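PDB 3D8P: acetyltransferase of GNAT family from Staphylococcus aureus subsp. aureus Mu50, which probably transfers the acetyl group of acetyl-coenzyme A to an acceptor substrate. Local coordinates for residues S23-E28 with D36-L41; H46-S51 with A80-F85; W56-I59 with I65-T68; I33-D36 with L41-I44. One frame throughout, in Å; residues are numbered along the deposited sequence.

Following the chain from its N terminus, helix 14-28 supplies the first half of contact 1, which reaches Q38 and so closes the loop behind that helix. Contact 4 (33-36 with 41-44) opens inside that loop and shuts beyond it, so the two interleave; they share D36 and L41 and both touch the calcium ion. Contact 2 begins after both, on helix 44-49, and spans to strand 78-86; within that span lies contact 3, the hairpin of strands 54-59 and 65-73. Contacts 1 and 2 meet through D40 with Y48 and Q38 with K83, while T68 bonds to K83 and F85, joining contact 3 to contact 2.

Contact 1 (S23-E28 with D36-L41); sequences SIQKNE and DDQPDL. With CA (calcium ion), chain C.
The carboxamides of Q25 and Q38 meet edge to edge, their planes 34° apart, while the CD1 methyl of I33 lies over one face of the Q38 amide. This is a reciprocal amide pair, buried in the region of the GNAT fold where the first helix gives way to a long loop before the second. Helix 14-28 contributes Q25 from its last turns, and the loop contributes Q38 just after a 3-10 segment.

The two side chains come from opposite directions, each extended beyond CG, and close a ring of two hydrogen bonds. In one, Q25 NE2 donates to Q38 OE1 at 2.8 Å, nearly straight, with the acceptor exactly in the amide plane of Q25 though the donor is tilted from that of Q38. In the other, Q38 NE2 reaches Q25 OE1 at 2.9 Å, in the carbonyl plane and on a lone pair, but the bond is more bent (153°). With chi1 at -79°, CG of Q25 stands anti to its own carbonyl carbon, and the chain then runs straight toward the loop.

Neighbours settle which way round the Q38 amide sits. Its OE1 also accepts from K83 NZ, and its NE2 also donates to D34 O, so two bonds grip each end of this buried group and its rotation is fixed.

Just upstream in the loop, D36 and D37 join D34 around a calcium ion. D36 binds it through OD1 at 2.7 Å, and D37 chelates it with both carboxylate oxygens, OD1 and OD2 each 2.9 Å from the metal.

Contact 2 (H46-S51 with A80-F85); sequences HNYLNS and ALKKMF. With EDO (1,2-ethanediol), chain G; EDO (1,2-ethanediol), chain F.
Y48 butts against K82 and K83 in a small, purely van der Waals contact, set where helix 44-49 looks onto the central strand 78-86 of the GNAT sheet. No hydrogen bond crosses it. The phenol oxygen does most of the touching: Y48 OH is 3.6 Å from K82 CB and 3.8 Å from K83 CG. K82 CB lies in the plane of the tyrosine ring, at its edge, and both lysine side chains cross the tyrosine at about a right angle. Beyond CB the K82 chain bends repeatedly, and its amine leads away from the helix.

The polar ends are engaged elsewhere, in the loop before the helix. F55 meets the Y48 ring edge-to-face.

K83 adopts left-handed helical backbone angles (phi 49°, psi 51°), an irregularity within the strand; a bulge at this place is common in GNAT enzymes, where the following amide commonly faces the acetyl group of the cofactor. Here M84 N donates to O2 of one ethanediol at 2.9 Å, while M84 O accepts from O1 of a second at 2.8 Å. That second O1 also sits 3.8 Å above the F85 ring, near its rim. M84 is modelled as selenomethionine.

Both glycols probably come from the crystallisation liquor, yet their bonds to M84 are consistent with a site for acetyl-coenzyme A. In the tyrosine-lysine packing itself, a phenol oxygen rests on lysine methylenes with no polar bond between them; the polar requirement of Y48 OH is met by D40 OD2 and that of K83 NZ by Q38 OE1.

Contact 3 (W56-I59 with I65-T68); sequences WLAI and IVGT
L57 starts from strand 54-59 with its CB 4.1 Å from G67 O on the neighbouring strand, and branches at CG over the partner side chains. CD1 lies 4.0 Å from I65 CD1 and just as near I65 CG1, whereas CD2 meets T68 CG2 at 3.9 Å and also touches I65 CD1. With chi1 at -54°, CG is set beside the backbone N, which brings both branches onto I65 and T68 on one face of the antiparallel hairpin. L17 and F20 of helix 14-28 pack on the same two partners; A58, on the other face, lies against I95 and L99 of helix 95-109.

Between these faces the backbone makes a classic beta bulge, in which V66 and G67 together oppose A58. A58 N donates to G67 O at 2.9 Å. In return A58 O accepts two bonds from the same face of its carbonyl plane: a nearly straight one from V66 N at 2.8 Å and a longer one from G67 N at 3.2 Å.

The chain turns a corner at V66, where the bulge lies. One carbonyl thus absorbs the extra residue: because A58 O takes two N-H donors, both V66 N and G67 N are bonded.

Contact 4 (I33-D36 with L41-I44); sequences IDRD and LENI. With CA (calcium ion), chain C.
R35 and E42 cross at about a right angle as side chains, yet their charged ends lie almost flat together, the guanidinium and carboxylate planes only 17° apart. The motif is a side-on bidentate salt bridge, and it draws together the loop between helices 14-28 and 44-49 of the GNAT fold.

Two nitrogens of R35 each take one oxygen. NE bonds E42 OE2 at 2.8 Å, and NH2 bonds E42 OE1 at 3.0 Å. Both oxygens use their syn lone pairs, and both sit near the guanidinium plane, so the two bonds hold guanidinium and carboxylate nearly coplanar, edge to edge.

The torsions explain the crossing. R35 runs out fully extended from its backbone (chi1 174°), resting on I18 and L22 of helix 14-28. E42 instead bends at chi2 (-57°), and the kink swings its carboxylate onto the NE side of the arginine. R35 NH1 has a further partner in E15 OE1, so the arginine is shared by two carboxylates and links this loop to the helix before it.

The residues flanking R35 serve the metal. D34 OD1 binds the calcium ion at 2.5 Å, and D36 shares the site through its own OD1; these two oxygens lie close together because both bind the same ion. A water also bridges the two segments, donating to R35 O at 2.7 Å and to E42 OE2 at 2.6 Å.

Contact 1 (S23-E28 with D36-L41)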
loop_
_atom_site.group_PDB
_atom_site.type_symbol
_atom_site.label_atom_id
_atom_site.label_comp_id
_atom_site.label_asym_id
_atom_site.label_seq_id
_atom_site.Cartn_x
_atom_site.Cartn_y
_atom_site.Cartn_z
ATOM N N SER A 23 -4.971 9.393 10.472
ATOM C CA SER A 23 -5.138 10.850 10.299
ATOM C C SER A 23 -5.472 11.188 8.842
ATOM O O SER A 23 -6.348 12.003 8.586
ATOM C CB SER A 23 -3.896 11.643 10.763
ATOM O OG SER A 23 -2.789 11.422 9.882
ATOM N N ILE A 24 -4.779 10.554 7.897
ATOM C CA ILE A 24 -5.068 10.730 6.469
ATOM C C ILE A 24 -6.484 10.240 6.104
ATOM O O ILE A 24 -7.260 10.969 5.478
ATOM C CB ILE A 24 -4.000 9.996 5.587
ATOM C CG1 ILE A 24 -2.599 10.612 5.799
ATOM C CG2 ILE A 24 -4.388 10.059 4.088
ATOM C CD1 ILE A 24 -1.495 9.873 5.050
ATOM N N GLN A 25 -6.790 8.995 6.463
ATOM C CA GLN A 25 -8.098 8.374 6.197
ATOM C C GLN A 25 -9.279 9.165 6.754
ATOM O O GLN A 25 -10.256 9.439 6.031
ATOM C CB GLN A 25 -8.171 6.981 6.833
ATOM C CG GLN A 25 -7.479 5.881 6.093
ATOM C CD GLN A 25 -7.385 4.607 6.922
ATOM O OE1 GLN A 25 -7.495 4.643 8.146
ATOM N NE2 GLN A 25 -7.161 3.484 6.262
ATOM N N LYS A 26 -9.183 9.515 8.042
ATOM C CA LYS A 26 -10.306 10.108 8.786
ATOM C C LYS A 26 -10.374 11.616 8.720
ATOM O O LYS A 26 -11.454 12.185 8.598
ATOM C CB LYS A 26 -10.248 9.698 10.264
ATOM C CG LYS A 26 -10.252 8.180 10.490
ATOM C CD LYS A 26 -10.247 7.778 11.975
ATOM C CE LYS A 26 -11.540 8.163 12.698
ATOM N NZ LYS A 26 -12.741 7.523 12.082
ATOM N N ASN A 27 -9.225 12.266 8.852
ATOM C CA ASN A 27 -9.189 13.721 8.872
ATOM C C ASN A 27 -9.193 14.330 7.489
ATOM O O ASN A 27 -9.962 15.260 7.227
ATOM C CB ASN A 27 -7.978 14.250 9.649
ATOM C CG ASN A 27 -8.024 13.892 11.129
ATOM O OD1 ASN A 27 -9.098 13.836 11.745
ATOM N ND2 ASN A 27 -6.849 13.676 11.711
ATOM N N GLU A 28 -8.343 13.819 6.605
ATOM C CA GLU A 28 -8.201 14.423 5.273
ATOM C C GLU A 28 -9.238 13.937 4.263
ATOM O O GLU A 28 -9.768 14.740 3.488
ATOM C CB GLU A 28 -6.788 14.210 4.714
ATOM C CG GLU A 28 -6.613 14.657 3.252
ATOM C CD GLU A 28 -5.212 14.418 2.710
ATOM O OE1 GLU A 28 -4.437 13.639 3.322
ATOM O OE2 GLU A 28 -4.894 15.011 1.656
ATOM N N ASP A 36 -10.131 -0.179 14.773
ATOM C CA ASP A 36 -10.623 -1.544 14.938
ATOM C C ASP A 36 -11.215 -2.138 13.653
ATOM O O ASP A 36 -11.582 -3.314 13.658
ATOM C CB ASP A 36 -11.531 -1.687 16.194
ATOM C CG ASP A 36 -12.856 -0.916 16.087
ATOM O OD1 ASP A 36 -13.300 -0.658 14.955
ATOM O OD2 ASP A 36 -13.467 -0.584 17.138
ATOM N N ASP A 37 -11.277 -1.352 12.571
ATOM C CA ASP A 37 -11.618 -1.861 11.241
ATOM C C ASP A 37 -10.383 -2.385 10.524
ATOM O O ASP A 37 -10.495 -3.011 9.470
ATOM C CB ASP A 37 -12.246 -0.760 10.372
ATOM C CG ASP A 37 -13.594 -0.287 10.900
ATOM O OD1 ASP A 37 -14.403 -1.147 11.311
ATOM O OD2 ASP A 37 -13.862 0.938 10.899
ATOM N N GLN A 38 -9.198 -2.163 11.099
ATOM C CA GLN A 38 -7.947 -2.455 10.400
ATOM C C GLN A 38 -7.000 -3.271 11.261
ATOM O O GLN A 38 -5.873 -2.846 11.516
ATOM C CB GLN A 38 -7.298 -1.136 9.988
ATOM C CG GLN A 38 -8.301 -0.182 9.305
ATOM C CD GLN A 38 -7.683 1.113 8.843
ATOM O OE1 GLN A 38 -6.998 1.153 7.823
ATOM N NE2 GLN A 38 -7.947 2.185 9.575
ATOM N N PRO A 39 -7.445 -4.471 11.689
ATOM C CA PRO A 39 -6.602 -5.321 12.535
ATOM C C PRO A 39 -5.238 -5.691 11.947
ATOM O O PRO A 39 -4.326 -5.941 12.709
ATOM C CB PRO A 39 -7.471 -6.573 12.758
ATOM C CG PRO A 39 -8.535 -6.524 11.637
ATOM C CD PRO A 39 -8.768 -5.090 11.409
ATOM N N ASP A 40 -5.085 -5.740 10.624
ATOM C CA ASP A 40 -3.783 -6.074 10.023
ATOM C C ASP A 40 -2.704 -5.136 10.510
ATOM O O ASP A 40 -1.577 -5.567 10.690
ATOM C CB ASP A 40 -3.794 -6.095 8.475
ATOM C CG ASP A 40 -4.332 -4.808 7.863
ATOM O OD1 ASP A 40 -5.465 -4.426 8.225
ATOM O OD2 ASP A 40 -3.641 -4.224 6.983
ATOM N N LEU A 41 -3.061 -3.876 10.761
ATOM C CA LEU A 41 -2.108 -2.899 11.281
ATOM C C LEU A 41 -1.627 -3.190 12.719
ATOM O O LEU A 41 -0.608 -2.675 13.133
ATOM C CB LEU A 41 -2.687 -1.486 11.199
ATOM C CG LEU A 41 -3.074 -0.928 9.838
ATOM C CD1 LEU A 41 -3.608 0.512 9.999
ATOM C CD2 LEU A 41 -1.887 -1.015 8.857
HETATM CA CA CA C . -15.128 0.574 13.474
#

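Contact 2 (H46-S51 with A80-F85)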
loop_
_atom_site.group_PDB
_atom_site.type_symbol
_atom_site.label_atom_id
_atom_site.label_comp_id
_atom_site.label_asym_id
_atom_site.label_seq_id
_atom_site.Cartn_x
_atom_site.Cartn_y
_atom_site.Cartn_z
ATOM N N HIS A 46 3.530 -9.974 11.382
ATOM C CA HIS A 46 2.812 -11.194 11.158
ATOM C C HIS A 46 2.005 -11.158 9.855
ATOM O O HIS A 46 2.105 -12.070 9.028
ATOM C CB HIS A 46 1.908 -11.505 12.332
ATOM C CG HIS A 46 1.074 -12.715 12.122
ATOM N ND1 HIS A 46 -0.249 -12.642 11.751
ATOM C CD2 HIS A 46 1.383 -14.031 12.175
ATOM C CE1 HIS A 46 -0.725 -13.865 11.595
ATOM N NE2 HIS A 46 0.240 -14.726 11.863
ATOM N N ASN A 47 1.230 -10.098 9.656
ATOM C CA ASN A 47 0.344 -10.037 8.472
ATOM C C ASN A 47 1.045 -9.771 7.145
ATOM O O ASN A 47 0.569 -10.241 6.129
ATOM C CB ASN A 47 -0.790 -9.027 8.661
ATOM C CG ASN A 47 -1.660 -9.362 9.844
ATOM O OD1 ASN A 47 -1.921 -8.514 10.679
ATOM N ND2 ASN A 47 -2.045 -10.617 9.962
ATOM N N TYR A 48 2.169 -9.061 7.163
ATOM C CA TYR A 48 2.872 -8.665 5.926
ATOM C C TYR A 48 4.232 -9.300 5.764
ATOM O O TYR A 48 4.476 -9.930 4.754
ATOM C CB TYR A 48 3.032 -7.139 5.851
ATOM C CG TYR A 48 1.724 -6.415 5.688
ATOM C CD1 TYR A 48 1.207 -6.157 4.417
ATOM C CD2 TYR A 48 0.984 -6.002 6.799
ATOM C CE1 TYR A 48 -0.020 -5.482 4.254
ATOM C CE2 TYR A 48 -0.218 -5.345 6.656
ATOM C CZ TYR A 48 -0.717 -5.084 5.358
ATOM O OH TYR A 48 -1.910 -4.422 5.184
ATOM N N LEU A 49 5.111 -9.139 6.752
ATOM C CA LEU A 49 6.485 -9.585 6.618
ATOM C C LEU A 49 6.659 -11.088 6.719
ATOM O O LEU A 49 7.371 -11.661 5.920
ATOM C CB LEU A 49 7.401 -8.871 7.616
ATOM C CG LEU A 49 7.340 -7.335 7.631
ATOM C CD1 LEU A 49 8.470 -6.747 8.504
ATOM C CD2 LEU A 49 7.349 -6.746 6.224
ATOM N N ASN A 50 5.993 -11.731 7.672
ATOM C CA ASN A 50 6.177 -13.158 7.914
ATOM C C ASN A 50 5.394 -14.049 6.980
ATOM O O ASN A 50 5.609 -15.263 6.944
ATOM C CB ASN A 50 5.782 -13.513 9.354
ATOM C CG ASN A 50 6.708 -12.916 10.376
ATOM O OD1 ASN A 50 7.765 -12.368 10.029
ATOM N ND2 ASN A 50 6.329 -13.023 11.664
ATOM N N SER A 51 4.469 -13.431 6.253
ATOM C CA SER A 51 3.555 -14.114 5.370
ATOM C C SER A 51 4.044 -14.119 3.941
ATOM O O SER A 51 3.329 -14.554 3.075
ATOM C CB SER A 51 2.198 -13.391 5.407
ATOM O OG SER A 51 2.280 -12.035 4.938
ATOM N N ALA A 80 -1.338 -8.430 -3.702
ATOM C CA ALA A 80 -2.222 -7.303 -3.492
ATOM C C ALA A 80 -1.509 -6.159 -2.761
ATOM O O ALA A 80 -0.886 -6.363 -1.695
ATOM C CB ALA A 80 -3.449 -7.738 -2.722
ATOM N N LEU A 81 -1.631 -4.960 -3.326
ATOM C CA LEU A 81 -1.084 -3.738 -2.729
ATOM C C LEU A 81 -2.041 -3.253 -1.633
ATOM O O LEU A 81 -3.250 -3.309 -1.796
ATOM C CB LEU A 81 -0.859 -2.666 -3.787
ATOM C CG LEU A 81 0.186 -1.592 -3.521
ATOM C CD1 LEU A 81 1.611 -2.180 -3.581
ATOM C CD2 LEU A 81 0.070 -0.427 -4.508
ATOM N N LYS A 82 -1.474 -2.841 -0.504
ATOM C CA LYS A 82 -2.223 -2.376 0.639
ATOM C C LYS A 82 -1.603 -1.148 1.283
ATOM O O LYS A 82 -0.398 -0.917 1.188
ATOM C CB LYS A 82 -2.328 -3.473 1.687
ATOM C CG LYS A 82 -2.869 -4.796 1.139
ATOM C CD LYS A 82 -3.863 -5.432 2.060
ATOM C CE LYS A 82 -5.246 -4.898 1.811
ATOM N NZ LYS A 82 -5.819 -5.440 0.539
ATOM N N LYS A 83 -2.469 -0.331 1.883
ATOM C CA LYS A 83 -2.075 0.791 2.748
ATOM C C LYS A 83 -1.009 1.689 2.152
ATOM O O LYS A 83 0.008 1.952 2.801
ATOM C CB LYS A 83 -1.591 0.251 4.112
ATOM C CG LYS A 83 -2.516 -0.741 4.797
ATOM C CD LYS A 83 -3.886 -0.182 5.190
ATOM C CE LYS A 83 -4.748 -1.291 5.813
ATOM N NZ LYS A 83 -6.179 -0.954 5.940
HETATM N N MSE A 84 -1.223 2.139 0.919
HETATM C CA MSE A 84 -0.339 3.118 0.314
HETATM C C MSE A 84 -0.811 4.536 0.651
HETATM O O MSE A 84 -1.928 4.922 0.337
HETATM C CB MSE A 84 -0.200 2.950 -1.188
HETATM C CG MSE A 84 0.913 3.863 -1.705
HETATM SE SE MSE A 84 1.172 3.716 -3.582
HETATM C CE MSE A 84 2.772 4.761 -3.619
ATOM N N PHE A 85 0.049 5.277 1.330
ATOM C CA PHE A 85 -0.254 6.616 1.823
ATOM C C PHE A 85 1.003 7.469 1.767
ATOM O O PHE A 85 2.096 6.955 1.957
ATOM C CB PHE A 85 -0.760 6.572 3.260
ATOM C CG PHE A 85 -2.111 5.990 3.399
ATOM C CD1 PHE A 85 -3.246 6.771 3.192
ATOM C CD2 PHE A 85 -2.272 4.668 3.750
ATOM C CE1 PHE A 85 -4.524 6.236 3.313
ATOM C CE2 PHE A 85 -3.558 4.119 3.848
ATOM C CZ PHE A 85 -4.672 4.910 3.629
HETATM C C1 EDO G . -4.336 -0.139 -2.359
HETATM O O1 EDO G . -5.400 -0.016 -1.426
HETATM C C2 EDO G . -3.052 0.440 -1.801
HETATM O O2 EDO G . -3.425 1.411 -0.839
HETATM C C1 EDO F . -5.025 4.786 -0.419
HETATM O O1 EDO F . -4.358 3.617 0.090
HETATM C C2 EDO F . -4.892 4.872 -1.928
HETATM O O2 EDO F . -5.634 3.815 -2.564
#

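Contact 3 (W56-I59 with I65-T68)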
loop_
_atom_site.group_PDB
_atom_site.type_symbol
_atom_site.label_atom_id
_atom_site.label_comp_id
_atom_site.label_asym_id
_atom_site.label_seq_id
_atom_site.Cartn_x
_atom_site.Cartn_y
_atom_site.Cartn_z
ATOM N N TRP A 56 6.934 -1.333 3.592
ATOM C CA TRP A 56 8.000 -0.346 3.505
ATOM C C TRP A 56 7.517 1.006 4.006
ATOM O O TRP A 56 6.332 1.354 3.878
ATOM C CB TRP A 56 8.486 -0.200 2.059
ATOM C CG TRP A 56 8.923 -1.483 1.408
ATOM C CD1 TRP A 56 8.218 -2.212 0.478
ATOM C CD2 TRP A 56 10.152 -2.196 1.626
ATOM N NE1 TRP A 56 8.929 -3.328 0.117
ATOM C CE2 TRP A 56 10.118 -3.345 0.801
ATOM C CE3 TRP A 56 11.280 -1.970 2.428
ATOM C CZ2 TRP A 56 11.166 -4.262 0.754
ATOM C CZ3 TRP A 56 12.313 -2.877 2.391
ATOM C CH2 TRP A 56 12.245 -4.024 1.563
ATOM N N LEU A 57 8.441 1.750 4.601
ATOM C CA LEU A 57 8.171 3.098 5.077
ATOM C C LEU A 57 9.098 4.067 4.382
ATOM O O LEU A 57 10.295 3.817 4.274
ATOM C CB LEU A 57 8.429 3.210 6.583
ATOM C CG LEU A 57 7.712 2.201 7.468
ATOM C CD1 LEU A 57 8.113 2.400 8.906
ATOM C CD2 LEU A 57 6.189 2.308 7.287
ATOM N N ALA A 58 8.539 5.179 3.924
ATOM C CA ALA A 58 9.332 6.305 3.462
ATOM C C ALA A 58 9.475 7.169 4.705
ATOM O O ALA A 58 8.468 7.496 5.366
ATOM C CB ALA A 58 8.633 7.049 2.358
ATOM N N ILE A 59 10.724 7.508 5.043
ATOM C CA ILE A 59 11.009 8.260 6.235
ATOM C C ILE A 59 11.871 9.488 5.918
ATOM O O ILE A 59 12.674 9.491 4.989
ATOM C CB ILE A 59 11.676 7.355 7.326
ATOM C CG1 ILE A 59 13.045 6.835 6.861
ATOM C CG2 ILE A 59 10.751 6.180 7.707
ATOM C CD1 ILE A 59 13.886 6.163 7.972
ATOM N N ILE A 65 7.752 8.711 9.642
ATOM C CA ILE A 65 7.019 8.205 8.498
ATOM C C ILE A 65 6.422 9.344 7.706
ATOM O O ILE A 65 5.713 10.184 8.263
ATOM C CB ILE A 65 5.848 7.231 8.946
ATOM C CG1 ILE A 65 6.424 5.990 9.640
ATOM C CG2 ILE A 65 4.983 6.834 7.716
ATOM C CD1 ILE A 65 5.419 5.059 10.294
ATOM N N VAL A 66 6.745 9.389 6.410
ATOM C CA VAL A 66 6.120 10.327 5.483
ATOM C C VAL A 66 5.390 9.560 4.350
ATOM O O VAL A 66 4.688 10.157 3.550
ATOM C CB VAL A 66 7.116 11.430 4.941
ATOM C CG1 VAL A 66 7.676 12.283 6.085
ATOM C CG2 VAL A 66 8.232 10.841 4.087
ATOM N N GLY A 67 5.532 8.230 4.320
ATOM C CA GLY A 67 4.848 7.401 3.386
ATOM C C GLY A 67 4.863 5.925 3.771
ATOM O O GLY A 67 5.743 5.452 4.525
ATOM N N THR A 68 3.889 5.188 3.242
ATOM C CA THR A 68 3.755 3.772 3.540
ATOM C C THR A 68 3.321 2.992 2.313
ATOM O O THR A 68 2.689 3.544 1.395
ATOM C CB THR A 68 2.696 3.504 4.686
ATOM O OG1 THR A 68 1.404 3.926 4.257
ATOM C CG2 THR A 68 3.071 4.235 6.001
#

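Contact 4 (I33-D36 with L41-I44)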
loop_
_atom_site.group_PDB
_atom_site.type_symbol
_atom_site.label_atom_id
_atom_site.label_comp_id
_atom_site.label_asym_id
_atom_site.label_seq_id
_atom_site.Cartn_x
_atom_site.Cartn_y
_atom_site.Cartn_z
ATOM N N ILE A 33 -13.972 5.010 8.839
ATOM C CA ILE A 33 -13.116 3.854 9.121
ATOM C C ILE A 33 -12.360 4.191 10.380
ATOM O O ILE A 33 -12.074 5.360 10.640
ATOM C CB ILE A 33 -12.107 3.615 7.989
ATOM C CG1 ILE A 33 -11.558 2.189 8.065
ATOM C CG2 ILE A 33 -10.993 4.698 8.032
ATOM C CD1 ILE A 33 -10.731 1.741 6.848
ATOM N N ASP A 34 -12.039 3.198 11.189
ATOM C CA ASP A 34 -11.228 3.511 12.359
ATOM C C ASP A 34 -10.227 2.417 12.674
ATOM O O ASP A 34 -10.003 1.565 11.842
ATOM C CB ASP A 34 -12.088 3.991 13.550
ATOM C CG ASP A 34 -13.155 3.030 13.930
ATOM O OD1 ASP A 34 -13.021 1.850 13.582
ATOM O OD2 ASP A 34 -14.127 3.463 14.579
ATOM N N ARG A 35 -9.583 2.464 13.834
ATOM C CA ARG A 35 -8.511 1.518 14.111
ATOM C C ARG A 35 -8.969 0.060 14.167
ATOM O O ARG A 35 -8.300 -0.830 13.630
ATOM C CB ARG A 35 -7.802 1.921 15.398
ATOM C CG ARG A 35 -6.749 0.939 15.867
ATOM C CD ARG A 35 -5.874 1.556 16.906
ATOM N NE ARG A 35 -4.851 0.617 17.330
ATOM C CZ ARG A 35 -3.714 0.962 17.921
ATOM N NH1 ARG A 35 -3.427 2.240 18.175
ATOM N NH2 ARG A 35 -2.843 0.024 18.249
ATOM N N ASP A 36 -10.131 -0.179 14.773
ATOM C CA ASP A 36 -10.623 -1.544 14.938
ATOM C C ASP A 36 -11.215 -2.138 13.653
ATOM O O ASP A 36 -11.582 -3.314 13.658
ATOM C CB ASP A 36 -11.531 -1.687 16.194
ATOM C CG ASP A 36 -12.856 -0.916 16.087
ATOM O OD1 ASP A 36 -13.300 -0.658 14.955
ATOM O OD2 ASP A 36 -13.467 -0.584 17.138
ATOM N N LEU A 41 -3.061 -3.876 10.761
ATOM C CA LEU A 41 -2.108 -2.899 11.281
ATOM C C LEU A 41 -1.627 -3.190 12.719
ATOM O O LEU A 41 -0.608 -2.675 13.133
ATOM C CB LEU A 41 -2.687 -1.486 11.199
ATOM C CG LEU A 41 -3.074 -0.928 9.838
ATOM C CD1 LEU A 41 -3.608 0.512 9.999
ATOM C CD2 LEU A 41 -1.887 -1.015 8.857
ATOM N N GLU A 42 -2.346 -4.021 13.465
ATOM C CA GLU A 42 -1.957 -4.370 14.827
ATOM C C GLU A 42 -0.764 -5.329 14.871
ATOM O O GLU A 42 -0.079 -5.419 15.892
ATOM C CB GLU A 42 -3.127 -5.052 15.578
ATOM C CG GLU A 42 -4.377 -4.209 15.757
ATOM C CD GLU A 42 -4.132 -2.891 16.492
ATOM O OE1 GLU A 42 -3.109 -2.753 17.211
ATOM O OE2 GLU A 42 -4.985 -1.985 16.357
ATOM N N ASN A 43 -0.568 -6.079 13.787
ATOM C CA ASN A 43 0.446 -7.116 13.717
ATOM C C ASN A 43 1.061 -7.080 12.282
ATOM O O ASN A 43 0.820 -7.989 11.524
ATOM C CB ASN A 43 -0.166 -8.557 13.984
ATOM C CG ASN A 43 -1.102 -8.690 15.289
ATOM O OD1 ASN A 43 -2.280 -8.291 15.292
ATOM N ND2 ASN A 43 -0.594 -9.393 16.319
ATOM N N ILE A 44 1.824 -6.043 11.918
ATOM C CA ILE A 44 2.376 -5.888 10.559
ATOM C C ILE A 44 3.391 -6.970 10.236
ATOM O O ILE A 44 3.355 -7.506 9.127
ATOM C CB ILE A 44 3.035 -4.458 10.256
ATOM C CG1 ILE A 44 2.024 -3.301 10.245
ATOM C CG2 ILE A 44 3.737 -4.428 8.901
ATOM C CD1 ILE A 44 1.084 -3.254 9.092
HETATM CA CA CA C . -15.128 0.574 13.474
HETATM O O HOH W 1 -7.155 -2.728 15.142
#